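Local coordinates for protein beta-galactosidase (Bacillus circulans subsp. alkalophilus, PDB 3TTY) that hydrolyses terminal beta-D-galactosyl residues of beta-galactosides, probably in a galactose-binding pocket of its TIM-barrel domain, and assembles as a trimer, at residues A321-M327 with R371-C376; V401-W405 with M443-E447; E473-G479 with F577-Q581; V632-E638 with I664-G668. Residues are numbered along the deposited sequence.

Contact 1 (A321-M327 with R371-C376); sequences AKRPGVM and RVFREC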
loop_
_atom_site.group_PDB
_atom_site.type_symbol
_atom_site.label_atom_id
_atom_site.label_comp_id
_atom_site.label_asym_id
_atom_site.label_seq_id
_atom_site.Cartn_x
_atom_site.Cartn_y
_atom_site.Cartn_z
ATOM N N ALA A 321 9.822 -14.179 21.873
ATOM C CA ALA A 321 10.372 -15.439 22.361
ATOM C C ALA A 321 9.225 -16.393 22.680
ATOM O O ALA A 321 8.131 -15.948 23.041
ATOM C CB ALA A 321 11.224 -15.187 23.602
ATOM N N LYS A 322 9.454 -17.692 22.502
ATOM C CA LYS A 322 8.552 -18.704 23.043
ATOM C C LYS A 322 8.758 -18.712 24.552
ATOM O O LYS A 322 9.877 -18.937 25.013
ATOM C CB LYS A 322 8.885 -20.096 22.476
ATOM C CG LYS A 322 8.545 -20.277 21.003
ATOM C CD LYS A 322 8.915 -21.664 20.445
ATOM C CE LYS A 322 8.369 -21.845 19.018
ATOM N NZ LYS A 322 8.674 -23.166 18.363
ATOM N N ARG A 323 7.699 -18.460 25.320
ATOM C CA ARG A 323 7.817 -18.446 26.774
ATOM C C ARG A 323 8.208 -19.834 27.277
ATOM O O ARG A 323 8.048 -20.832 26.571
ATOM C CB ARG A 323 6.504 -18.009 27.459
ATOM C CG ARG A 323 5.768 -16.823 26.863
ATOM C CD ARG A 323 6.391 -15.465 27.109
ATOM N NE ARG A 323 7.082 -15.009 25.913
ATOM C CZ ARG A 323 7.340 -13.740 25.604
ATOM N NH1 ARG A 323 6.958 -12.757 26.397
ATOM N NH2 ARG A 323 7.986 -13.457 24.477
ATOM N N PRO A 324 8.722 -19.906 28.513
ATOM C CA PRO A 324 9.163 -21.176 29.094
ATOM C C PRO A 324 8.145 -22.299 28.902
ATOM O O PRO A 324 6.982 -22.118 29.238
ATOM C CB PRO A 324 9.302 -20.837 30.585
ATOM C CG PRO A 324 9.682 -19.404 30.591
ATOM C CD PRO A 324 8.969 -18.769 29.421
ATOM N N GLY A 325 8.593 -23.439 28.379
ATOM C CA GLY A 325 7.730 -24.588 28.184
ATOM C C GLY A 325 6.943 -24.573 26.874
ATOM O O GLY A 325 6.383 -25.594 26.471
ATOM N N VAL A 326 6.900 -23.425 26.199
ATOM C CA VAL A 326 6.070 -23.315 25.006
ATOM C C VAL A 326 6.661 -24.098 23.842
ATOM O O VAL A 326 5.934 -24.746 23.098
ATOM C CB VAL A 326 5.776 -21.853 24.629
ATOM C CG1 VAL A 326 5.186 -21.757 23.226
ATOM C CG2 VAL A 326 4.822 -21.251 25.646
ATOM N N MET A 327 7.977 -24.055 23.704
ATOM C CA MET A 327 8.646 -24.843 22.676
ATOM C C MET A 327 8.256 -26.313 22.825
ATOM O O MET A 327 7.970 -27.004 21.837
ATOM C CB MET A 327 10.168 -24.652 22.762
ATOM C CG MET A 327 10.982 -25.333 21.657
ATOM S SD MET A 327 11.111 -27.125 21.853
ATOM C CE MET A 327 11.991 -27.205 23.416
ATOM N N ARG A 371 18.671 -20.654 28.569
ATOM C CA ARG A 371 17.278 -21.040 28.728
ATOM C C ARG A 371 16.823 -21.921 27.548
ATOM O O ARG A 371 16.311 -23.030 27.739
ATOM C CB ARG A 371 16.435 -19.772 28.821
ATOM C CG ARG A 371 15.041 -19.953 29.331
ATOM C CD ARG A 371 14.181 -18.816 28.815
ATOM N NE ARG A 371 13.043 -19.416 28.165
ATOM C CZ ARG A 371 12.528 -19.043 27.004
ATOM N NH1 ARG A 371 13.011 -18.007 26.330
ATOM N NH2 ARG A 371 11.492 -19.719 26.544
ATOM N N VAL A 372 17.039 -21.428 26.331
ATOM C CA VAL A 372 16.680 -22.166 25.127
ATOM C C VAL A 372 17.314 -23.556 25.063
ATOM O O VAL A 372 16.634 -24.540 24.758
ATOM C CB VAL A 372 17.032 -21.377 23.837
ATOM C CG1 VAL A 372 16.938 -22.287 22.623
ATOM C CG2 VAL A 372 16.103 -20.184 23.681
ATOM N N PHE A 373 18.610 -23.648 25.356
ATOM C CA PHE A 373 19.278 -24.938 25.270
ATOM C C PHE A 373 18.707 -25.935 26.271
ATOM O O PHE A 373 18.479 -27.099 25.931
ATOM C CB PHE A 373 20.789 -24.825 25.441
ATOM C CG PHE A 373 21.507 -26.106 25.165
ATOM C CD1 PHE A 373 22.138 -26.316 23.948
ATOM C CD2 PHE A 373 21.512 -27.127 26.105
ATOM C CE1 PHE A 373 22.786 -27.511 23.683
ATOM C CE2 PHE A 373 22.159 -28.324 25.845
ATOM C CZ PHE A 373 22.794 -28.515 24.632
ATOM N N ARG A 374 18.471 -25.482 27.500
ATOM C CA ARG A 374 17.966 -26.362 28.545
ATOM C C ARG A 374 16.601 -26.926 28.194
ATOM O O ARG A 374 16.324 -28.102 28.450
ATOM C CB ARG A 374 17.901 -25.626 29.885
ATOM C CG ARG A 374 19.264 -25.150 30.368
ATOM C CD ARG A 374 19.131 -24.349 31.644
ATOM N NE ARG A 374 20.391 -23.703 31.990
ATOM C CZ ARG A 374 20.562 -22.388 32.031
ATOM N NH1 ARG A 374 19.541 -21.583 31.764
ATOM N NH2 ARG A 374 21.745 -21.881 32.359
ATOM N N GLU A 375 15.748 -26.089 27.607
ATOM C CA GLU A 375 14.416 -26.528 27.202
ATOM C C GLU A 375 14.518 -27.544 26.070
ATOM O O GLU A 375 13.759 -28.509 26.020
ATOM C CB GLU A 375 13.532 -25.341 26.828
ATOM C CG GLU A 375 13.267 -24.390 28.004
ATOM C CD GLU A 375 12.168 -23.382 27.729
ATOM O OE1 GLU A 375 11.193 -23.723 27.010
ATOM O OE2 GLU A 375 12.277 -22.244 28.241
ATOM N N CYS A 376 15.477 -27.344 25.177
ATOM C CA CYS A 376 15.729 -28.323 24.137
ATOM C C CYS A 376 16.226 -29.638 24.745
ATOM O O CYS A 376 15.800 -30.721 24.328
ATOM C CB CYS A 376 16.727 -27.788 23.103
ATOM S SG CYS A 376 16.053 -26.440 22.072
HETATM O O HOH W 1 10.127 -22.221 25.098
#
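A loop can be held by side chains of a neighbouring helix: residues 321-327, entering helix 326-336 of the TIM-barrel domain, meet the first turns of helix 371-386. Ala321 CB lies 4.3 Å from Arg371 NH1. At Lys322 the side chain leads away to the carbonyl of Thr309, while the backbone O takes a very short hydrogen bond, 2.4 Å, from Arg371 NH2. Arg323 has a CA-to-CB bond pointing away from the helix, and its guanidinium forms salt bridges with Asp518 and Asp564 of the second subunit. Water 1 lies 2.9 Å from Arg323 O and 2.7 Å from Glu375 OE1. Pro324 CA lies 3.4 Å from Glu375 OE2. Gly325, the N-cap residue, has phi near +85°, a conformation suited to glycine, and donates from N to Glu375 OE1 at 3.0 Å. Met327 N gives water 1 a hydrogen bond of 3.2 Å, and its CE packs 4.3 Å from Cys376 SG. Arg371 and Glu375 are paired, NE to OE2 at 2.9 Å, and Arg371 NH1 also forms a salt bridge with Glu516 of the second subunit. One intrahelical ion pair thus satisfies both a loop carbonyl and an amide, coupling the helix entry to the trimer interface.

Contact 2 (V401-W405 with M443-E447); sequences VMYDW and MISVE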
loop_
_atom_site.group_PDB
_atom_site.type_symbol
_atom_site.label_atom_id
_atom_site.label_comp_id
_atom_site.label_asym_id
_atom_site.label_seq_id
_atom_site.Cartn_x
_atom_site.Cartn_y
_atom_site.Cartn_z
ATOM N N VAL A 401 -13.328 -32.831 8.253
ATOM C CA VAL A 401 -13.531 -31.531 7.633
ATOM C C VAL A 401 -12.652 -31.364 6.390
ATOM O O VAL A 401 -11.428 -31.565 6.418
ATOM C CB VAL A 401 -13.355 -30.361 8.624
ATOM C CG1 VAL A 401 -12.333 -30.706 9.666
ATOM C CG2 VAL A 401 -13.003 -29.080 7.882
ATOM N N MET A 402 -13.319 -31.012 5.299
ATOM C CA MET A 402 -12.734 -31.006 3.975
ATOM C C MET A 402 -12.095 -29.668 3.679
ATOM O O MET A 402 -12.594 -28.620 4.087
ATOM C CB MET A 402 -13.816 -31.272 2.925
ATOM C CG MET A 402 -14.289 -32.703 2.842
ATOM S SD MET A 402 -15.672 -32.861 1.700
ATOM C CE MET A 402 -15.750 -34.638 1.521
ATOM N N TYR A 403 -10.988 -29.730 2.952
ATOM C CA TYR A 403 -10.258 -28.563 2.510
ATOM C C TYR A 403 -9.728 -28.928 1.125
ATOM O O TYR A 403 -9.341 -30.069 0.887
ATOM C CB TYR A 403 -9.093 -28.258 3.476
ATOM C CG TYR A 403 -8.101 -27.278 2.899
ATOM C CD1 TYR A 403 -8.406 -25.920 2.808
ATOM C CD2 TYR A 403 -6.876 -27.706 2.411
ATOM C CE1 TYR A 403 -7.517 -25.022 2.259
ATOM C CE2 TYR A 403 -5.972 -26.808 1.859
ATOM C CZ TYR A 403 -6.305 -25.468 1.787
ATOM O OH TYR A 403 -5.424 -24.573 1.239
ATOM N N ASP A 404 -9.705 -27.973 0.209
ATOM C CA ASP A 404 -9.240 -28.256 -1.144
ATOM C C ASP A 404 -8.549 -27.051 -1.740
ATOM O O ASP A 404 -9.093 -25.949 -1.685
ATOM C CB ASP A 404 -10.417 -28.643 -2.043
ATOM C CG ASP A 404 -9.970 -29.049 -3.438
ATOM O OD1 ASP A 404 -10.095 -28.233 -4.363
ATOM O OD2 ASP A 404 -9.470 -30.176 -3.603
ATOM N N TRP A 405 -7.380 -27.252 -2.346
ATOM C CA TRP A 405 -6.610 -26.121 -2.877
ATOM C C TRP A 405 -7.227 -25.488 -4.122
ATOM O O TRP A 405 -7.100 -24.269 -4.326
ATOM C CB TRP A 405 -5.139 -26.500 -3.159
ATOM C CG TRP A 405 -4.211 -26.248 -2.015
ATOM C CD1 TRP A 405 -3.474 -25.122 -1.786
ATOM C CD2 TRP A 405 -3.911 -27.151 -0.938
ATOM N NE1 TRP A 405 -2.728 -25.267 -0.630
ATOM C CE2 TRP A 405 -2.976 -26.504 -0.095
ATOM C CE3 TRP A 405 -4.327 -28.450 -0.615
ATOM C CZ2 TRP A 405 -2.463 -27.106 1.060
ATOM C CZ3 TRP A 405 -3.812 -29.048 0.535
ATOM C CH2 TRP A 405 -2.895 -28.375 1.359
ATOM N N MET A 443 -8.725 -33.486 9.066
ATOM C CA MET A 443 -8.802 -32.673 7.861
ATOM C C MET A 443 -8.616 -33.620 6.683
ATOM O O MET A 443 -7.694 -34.438 6.685
ATOM C CB MET A 443 -7.708 -31.607 7.866
ATOM C CG MET A 443 -7.837 -30.590 8.988
ATOM S SD MET A 443 -9.344 -29.623 8.853
ATOM C CE MET A 443 -9.241 -29.113 7.138
ATOM N N ILE A 444 -9.493 -33.534 5.688
ATOM C CA ILE A 444 -9.440 -34.483 4.576
ATOM C C ILE A 444 -9.606 -33.811 3.220
ATOM O O ILE A 444 -10.107 -32.696 3.135
ATOM C CB ILE A 444 -10.526 -35.577 4.704
ATOM C CG1 ILE A 444 -11.929 -34.958 4.631
ATOM C CG2 ILE A 444 -10.337 -36.378 5.992
ATOM C CD1 ILE A 444 -13.025 -35.973 4.305
ATOM N N SER A 445 -9.165 -34.489 2.163
ATOM C CA SER A 445 -9.420 -34.020 0.807
ATOM C C SER A 445 -10.890 -34.271 0.429
ATOM O O SER A 445 -11.597 -35.064 1.076
ATOM C CB SER A 445 -8.499 -34.714 -0.191
ATOM O OG SER A 445 -9.065 -35.937 -0.641
ATOM N N VAL A 446 -11.349 -33.585 -0.610
ATOM C CA VAL A 446 -12.679 -33.815 -1.122
ATOM C C VAL A 446 -12.803 -35.220 -1.708
ATOM O O VAL A 446 -13.913 -35.661 -2.000
ATOM C CB VAL A 446 -13.072 -32.773 -2.199
ATOM C CG1 VAL A 446 -13.190 -31.400 -1.588
ATOM C CG2 VAL A 446 -12.074 -32.784 -3.365
ATOM N N GLU A 447 -11.671 -35.913 -1.873
ATOM C CA GLU A 447 -11.630 -37.243 -2.487
ATOM C C GLU A 447 -11.486 -38.395 -1.500
ATOM O O GLU A 447 -11.471 -39.555 -1.902
ATOM C CB GLU A 447 -10.473 -37.338 -3.474
ATOM C CG GLU A 447 -10.655 -36.495 -4.696
ATOM C CD GLU A 447 -9.348 -36.181 -5.385
ATOM O OE1 GLU A 447 -9.199 -35.025 -5.871
ATOM O OE2 GLU A 447 -8.477 -37.088 -5.438
HETATM O O HOH W 2 -9.306 -31.760 -1.498
#
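Alternating side chains give the paired strands two apolar layers. On one face of the sheet Val401 CG1 meets Met443 SD at 3.3 Å, and both residues lie against Val427 and Tyr431 of helix 423-435. On the other, Met402 CG packs 3.7 Å from Ile444 CG1, and Met402 SD lies 4.4 Å from Val446 CG1, with Phe468 of helix 468-477 covering Met402 and Val446. Helices on both faces of parallel strands mark an alpha/beta sheet, here in the trimerisation domain: strand 399-402 leads through helices to strand 441-444, which pairs with it in parallel at the sheet's edge within this chain, Val401 with Met443 and Met402 with Ile444. Ile444 bonds to the residues on either side of Met402, its N donating to Val401 O at 2.9 Å and O accepting from Tyr403 N at 3.1 Å. Beyond, the backbones diverge and water 2 fills the gap, donating to Tyr403 O at 2.9 Å and Asp404 OD2 at 2.6 Å while accepting from Val446 N at 2.9 Å. Asp404 OD1 caps Asn407 N at the start of helix 405-413, and OD2 forms a salt bridge with Lys465. Ser445 OG accepts from Glu447 N at 2.9 Å, closing an ST turn.

Contact 3 (E473-G479 with F577-Q581); sequences ERFVAQG and FGNGQ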
loop_
_atom_site.group_PDB
_atom_site.type_symbol
_atom_site.label_atom_id
_atom_site.label_comp_id
_atom_site.label_asym_id
_atom_site.label_seq_id
_atom_site.Cartn_x
_atom_site.Cartn_y
_atom_site.Cartn_z
ATOM N N GLU A 473 -23.685 -37.981 -1.643
ATOM C CA GLU A 473 -25.001 -38.605 -1.648
ATOM C C GLU A 473 -24.905 -40.034 -1.119
ATOM O O GLU A 473 -25.689 -40.452 -0.268
ATOM C CB GLU A 473 -25.610 -38.592 -3.045
ATOM C CG GLU A 473 -26.257 -37.270 -3.424
ATOM C CD GLU A 473 -26.410 -37.109 -4.929
ATOM O OE1 GLU A 473 -25.979 -38.015 -5.677
ATOM O OE2 GLU A 473 -26.959 -36.073 -5.366
ATOM N N ARG A 474 -23.926 -40.787 -1.602
ATOM C CA ARG A 474 -23.751 -42.152 -1.114
ATOM C C ARG A 474 -23.395 -42.212 0.384
ATOM O O ARG A 474 -23.940 -43.033 1.125
ATOM C CB ARG A 474 -22.718 -42.895 -1.950
ATOM C CG ARG A 474 -22.699 -44.381 -1.711
ATOM C CD ARG A 474 -22.047 -45.089 -2.879
ATOM N NE ARG A 474 -22.685 -44.713 -4.139
ATOM C CZ ARG A 474 -22.129 -43.928 -5.058
ATOM N NH1 ARG A 474 -20.903 -43.439 -4.863
ATOM N NH2 ARG A 474 -22.796 -43.643 -6.176
ATOM N N PHE A 475 -22.493 -41.335 0.820
ATOM C CA PHE A 475 -22.135 -41.215 2.241
ATOM C C PHE A 475 -23.357 -40.910 3.107
ATOM O O PHE A 475 -23.607 -41.583 4.112
ATOM C CB PHE A 475 -21.065 -40.135 2.438
ATOM C CG PHE A 475 -20.888 -39.697 3.871
ATOM C CD1 PHE A 475 -20.204 -40.496 4.779
ATOM C CD2 PHE A 475 -21.383 -38.470 4.304
ATOM C CE1 PHE A 475 -20.038 -40.088 6.102
ATOM C CE2 PHE A 475 -21.215 -38.057 5.621
ATOM C CZ PHE A 475 -20.544 -38.872 6.518
ATOM N N VAL A 476 -24.133 -39.914 2.702
ATOM C CA VAL A 476 -25.293 -39.499 3.476
ATOM C C VAL A 476 -26.404 -40.555 3.477
ATOM O O VAL A 476 -27.001 -40.831 4.514
ATOM C CB VAL A 476 -25.853 -38.155 2.982
ATOM C CG1 VAL A 476 -27.113 -37.781 3.751
ATOM C CG2 VAL A 476 -24.788 -37.057 3.096
ATOM N N ALA A 477 -26.675 -41.148 2.320
ATOM C CA ALA A 477 -27.725 -42.156 2.217
ATOM C C ALA A 477 -27.425 -43.384 3.080
ATOM O O ALA A 477 -28.349 -44.036 3.582
ATOM C CB ALA A 477 -27.939 -42.568 0.762
ATOM N N GLN A 478 -26.138 -43.693 3.252
ATOM C CA GLN A 478 -25.742 -44.837 4.066
ATOM C C GLN A 478 -25.810 -44.535 5.554
ATOM O O GLN A 478 -25.595 -45.420 6.378
ATOM C CB GLN A 478 -24.345 -45.336 3.692
ATOM C CG GLN A 478 -24.270 -45.996 2.315
ATOM C CD GLN A 478 -23.009 -46.831 2.131
ATOM O OE1 GLN A 478 -21.987 -46.339 1.644
ATOM N NE2 GLN A 478 -23.077 -48.105 2.524
ATOM N N GLY A 479 -26.100 -43.287 5.899
ATOM C CA GLY A 479 -26.310 -42.936 7.290
ATOM C C GLY A 479 -25.456 -41.811 7.854
ATOM O O GLY A 479 -25.616 -41.440 9.019
ATOM N N PHE A 577 -32.052 -37.875 4.209
ATOM C CA PHE A 577 -31.677 -38.367 2.899
ATOM C C PHE A 577 -31.169 -39.786 3.078
ATOM O O PHE A 577 -30.039 -39.996 3.509
ATOM C CB PHE A 577 -30.603 -37.441 2.294
ATOM C CG PHE A 577 -30.290 -37.708 0.845
ATOM C CD1 PHE A 577 -31.003 -37.079 -0.159
ATOM C CD2 PHE A 577 -29.254 -38.562 0.485
ATOM C CE1 PHE A 577 -30.715 -37.315 -1.505
ATOM C CE2 PHE A 577 -28.959 -38.804 -0.856
ATOM C CZ PHE A 577 -29.693 -38.170 -1.851
ATOM N N GLY A 578 -32.010 -40.765 2.754
ATOM C CA GLY A 578 -31.721 -42.142 3.101
ATOM C C GLY A 578 -31.650 -42.241 4.617
ATOM O O GLY A 578 -32.439 -41.614 5.317
ATOM N N ASN A 579 -30.698 -43.014 5.130
ATOM C CA ASN A 579 -30.516 -43.126 6.576
ATOM C C ASN A 579 -29.744 -41.963 7.217
ATOM O O ASN A 579 -29.649 -41.885 8.437
ATOM C CB ASN A 579 -29.866 -44.464 6.926
ATOM C CG ASN A 579 -30.724 -45.649 6.504
ATOM O OD1 ASN A 579 -30.305 -46.491 5.702
ATOM N ND2 ASN A 579 -31.939 -45.717 7.043
ATOM N N GLY A 580 -29.219 -41.059 6.392
ATOM C CA GLY A 580 -28.439 -39.921 6.862
ATOM C C GLY A 580 -29.163 -38.583 6.870
ATOM O O GLY A 580 -30.384 -38.528 6.723
ATOM N N GLN A 581 -28.399 -37.506 7.034
ATOM C CA GLN A 581 -28.928 -36.159 7.253
ATOM C C GLN A 581 -27.955 -35.184 6.636
ATOM O O GLN A 581 -26.747 -35.411 6.681
ATOM C CB GLN A 581 -28.914 -35.802 8.745
ATOM C CG GLN A 581 -29.722 -36.654 9.659
ATOM C CD GLN A 581 -29.124 -38.009 9.905
ATOM O OE1 GLN A 581 -29.801 -39.012 9.740
ATOM N NE2 GLN A 581 -27.867 -38.053 10.324
#
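Where a helix ends against a beta hairpin, backbone can approach backbone closely if glycines line the junction. A single direct hydrogen bond crosses: Asn579 N donates to Ala477 O at 3.0 Å, linking the last helical turn to the type II' turn from Phe577 to Gly580. Weaker CA-H...O contacts flank it, Gly580 CA to Val476 O at 2.9 Å and Ala477 CA to Phe577 O at 3.4 Å. The apolar part centres on Val476, whose CG1 lies 3.8 Å from Phe577 CB, and on the Phe577 ring, with CE2 4.2 Å from Ala477 CB and CZ 3.9 Å from Glu473 CG. Val509 of helix 507-510 also touches the Phe577 side chain. Gly479, with phi near 125°, ends helix 468-477 in a Schellman motif, and its N returns to Val476 O at 3.0 Å. This link leads into strand 481-485, which pairs in parallel with strand 580-585 of the mixed sheet. A CB on Gly578 would clash with Ala477 CA, and one on Gly580 with Val476 O. Without side chains at these positions the hairpin can sit on the helix end, joined by one backbone hydrogen bond and CA-H...O contacts, with Val476 and Phe577 supplying apolar packing.

Contact 4 (V632-E638 with I664-G668); sequences VMNHNAE and IPARG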
loop_
_atom_site.group_PDB
_atom_site.type_symbol
_atom_site.label_atom_id
_atom_site.label_comp_id
_atom_site.label_asym_id
_atom_site.label_seq_id
_atom_site.Cartn_x
_atom_site.Cartn_y
_atom_site.Cartn_z
ATOM N N VAL A 632 -2.781 -34.419 26.163
ATOM C CA VAL A 632 -3.414 -33.316 26.866
ATOM C C VAL A 632 -2.447 -32.158 26.938
ATOM O O VAL A 632 -1.318 -32.307 27.403
ATOM C CB VAL A 632 -3.831 -33.695 28.284
ATOM C CG1 VAL A 632 -4.619 -32.555 28.916
ATOM C CG2 VAL A 632 -4.643 -34.973 28.263
ATOM N N MET A 633 -2.896 -30.999 26.471
ATOM C CA MET A 633 -2.001 -29.876 26.268
ATOM C C MET A 633 -2.630 -28.608 26.781
ATOM O O MET A 633 -3.644 -28.145 26.267
ATOM C CB MET A 633 -1.612 -29.788 24.798
ATOM C CG MET A 633 -0.905 -31.079 24.356
ATOM S SD MET A 633 -0.862 -31.400 22.598
ATOM C CE MET A 633 -2.601 -31.660 22.227
ATOM N N ASN A 634 -2.026 -28.059 27.824
ATOM C CA ASN A 634 -2.552 -26.870 28.462
ATOM C C ASN A 634 -1.890 -25.628 27.917
ATOM O O ASN A 634 -0.766 -25.327 28.284
ATOM C CB ASN A 634 -2.332 -26.941 29.973
ATOM C CG ASN A 634 -2.891 -25.738 30.692
ATOM O OD1 ASN A 634 -3.599 -24.916 30.096
ATOM N ND2 ASN A 634 -2.585 -25.623 31.984
ATOM N N HIS A 635 -2.591 -24.904 27.053
ATOM C CA HIS A 635 -2.060 -23.674 26.474
ATOM C C HIS A 635 -2.121 -22.468 27.419
ATOM O O HIS A 635 -1.500 -21.433 27.153
ATOM C CB HIS A 635 -2.783 -23.357 25.158
ATOM C CG HIS A 635 -2.639 -24.429 24.118
ATOM N ND1 HIS A 635 -1.507 -24.567 23.347
ATOM C CD2 HIS A 635 -3.486 -25.408 23.721
ATOM C CE1 HIS A 635 -1.659 -25.588 22.523
ATOM N NE2 HIS A 635 -2.851 -26.117 22.729
ATOM N N ASN A 636 -2.868 -22.598 28.515
ATOM C CA ASN A 636 -3.000 -21.507 29.487
ATOM C C ASN A 636 -1.714 -21.248 30.266
ATOM O O ASN A 636 -0.917 -22.161 30.486
ATOM C CB ASN A 636 -4.136 -21.788 30.474
ATOM C CG ASN A 636 -5.446 -22.059 29.788
ATOM O OD1 ASN A 636 -6.175 -21.133 29.432
ATOM N ND2 ASN A 636 -5.765 -23.333 29.604
ATOM N N ALA A 637 -1.522 -20.002 30.690
ATOM C CA ALA A 637 -0.353 -19.637 31.494
ATOM C C ALA A 637 -0.563 -20.006 32.965
ATOM O O ALA A 637 0.254 -19.669 33.825
ATOM C CB ALA A 637 -0.047 -18.143 31.354
ATOM N N GLU A 638 -1.662 -20.704 33.240
ATOM C CA GLU A 638 -2.017 -21.077 34.603
ATOM C C GLU A 638 -2.263 -22.581 34.689
ATOM O O GLU A 638 -2.682 -23.214 33.717
ATOM C CB GLU A 638 -3.272 -20.318 35.059
ATOM C CG GLU A 638 -3.213 -18.788 34.860
ATOM C CD GLU A 638 -4.001 -18.305 33.635
ATOM O OE1 GLU A 638 -4.970 -18.990 33.222
ATOM O OE2 GLU A 638 -3.651 -17.230 33.086
ATOM N N ILE A 664 -2.780 -30.199 35.558
ATOM C CA ILE A 664 -1.782 -30.120 34.516
ATOM C C ILE A 664 -1.227 -28.712 34.609
ATOM O O ILE A 664 -1.981 -27.743 34.670
ATOM C CB ILE A 664 -2.407 -30.389 33.126
ATOM C CG1 ILE A 664 -1.322 -30.498 32.047
ATOM C CG2 ILE A 664 -3.450 -29.326 32.792
ATOM C CD1 ILE A 664 -1.873 -30.778 30.630
ATOM N N PRO A 665 0.100 -28.595 34.667
ATOM C CA PRO A 665 0.723 -27.290 34.897
ATOM C C PRO A 665 0.520 -26.356 33.716
ATOM O O PRO A 665 0.161 -26.812 32.629
ATOM C CB PRO A 665 2.218 -27.629 35.039
ATOM C CG PRO A 665 2.290 -29.116 35.248
ATOM C CD PRO A 665 1.086 -29.685 34.559
ATOM N N ALA A 666 0.741 -25.061 33.934
ATOM C CA ALA A 666 0.825 -24.113 32.836
ATOM C C ALA A 666 1.730 -24.689 31.754
ATOM O O ALA A 666 2.776 -25.248 32.057
ATOM C CB ALA A 666 1.378 -22.765 33.330
ATOM N N ARG A 667 1.322 -24.550 30.494
ATOM C CA ARG A 667 2.103 -25.033 29.354
ATOM C C ARG A 667 2.356 -26.535 29.390
ATOM O O ARG A 667 3.197 -27.044 28.647
ATOM C CB ARG A 667 3.445 -24.306 29.276
ATOM C CG ARG A 667 3.402 -22.998 28.517
ATOM C CD ARG A 667 2.724 -21.888 29.292
ATOM N NE ARG A 667 2.285 -20.837 28.376
ATOM C CZ ARG A 667 2.621 -19.555 28.463
ATOM N NH1 ARG A 667 3.402 -19.124 29.443
ATOM N NH2 ARG A 667 2.159 -18.701 27.560
ATOM N N GLY A 668 1.627 -27.241 30.247
ATOM C CA GLY A 668 1.927 -28.635 30.518
ATOM C C GLY A 668 1.459 -29.584 29.434
ATOM O O GLY A 668 0.594 -29.247 28.632
HETATM O O HOH W 3 0.828 -20.996 25.466
#
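In the antiparallel sheet of the C-terminal domain, strand 627-634 pairs with strand 669-674, and the contact lies at the end of that pair, where a type II turn from Pro665 to Gly668 meets an Asx turn. The strand pairing persists in Asn634 N, which donates to Gly668 O at 3.0 Å. Asn634 then organises both turns through its side chain. Its OD1 accepts from Asn636 N at 2.9 Å, forming the Asx turn, and ND2 donates to Pro665 O at 3.1 Å, to Glu638 O at 3.0 Å and, weakly, to Ile664 O at 3.5 Å. Alongside, Val632 CG1 packs 3.7 Å from Ile664 CD1, in a core shared with Phe642. A second backbone bond, Arg667 N to Asn636 O at 3.3 Å, ties the tip of the turn to the loop. The Arg667 guanidinium carries Ala637 CB over one face, with NH1 4.1 Å away, while water 3 accepts from Arg667 NE at 3.3 Å and donates to His635 O at 2.9 Å.

In the fold
The four contacts sample three successive domains, and each closes before the next opens along the chain. Contacts 1 and 4, their centres about 14 Å apart, touch although one belongs to the TIM barrel and the other to the C-terminal domain: Val326 CG2 packs on Arg667 CG at 3.6 Å. Contacts 2 and 3 both reach the mixed sheet of the trimerisation domain, about 19 Å between centres and about 7 Å at their nearest atoms. Contacts 1 and 3 lie on opposite sides of the chain's centre, about 49 Å between centres. Contact 1 comes within about 10 Å of a bound galactose, measured from the side chain of Lys322, and it alone of the four touches another subunit.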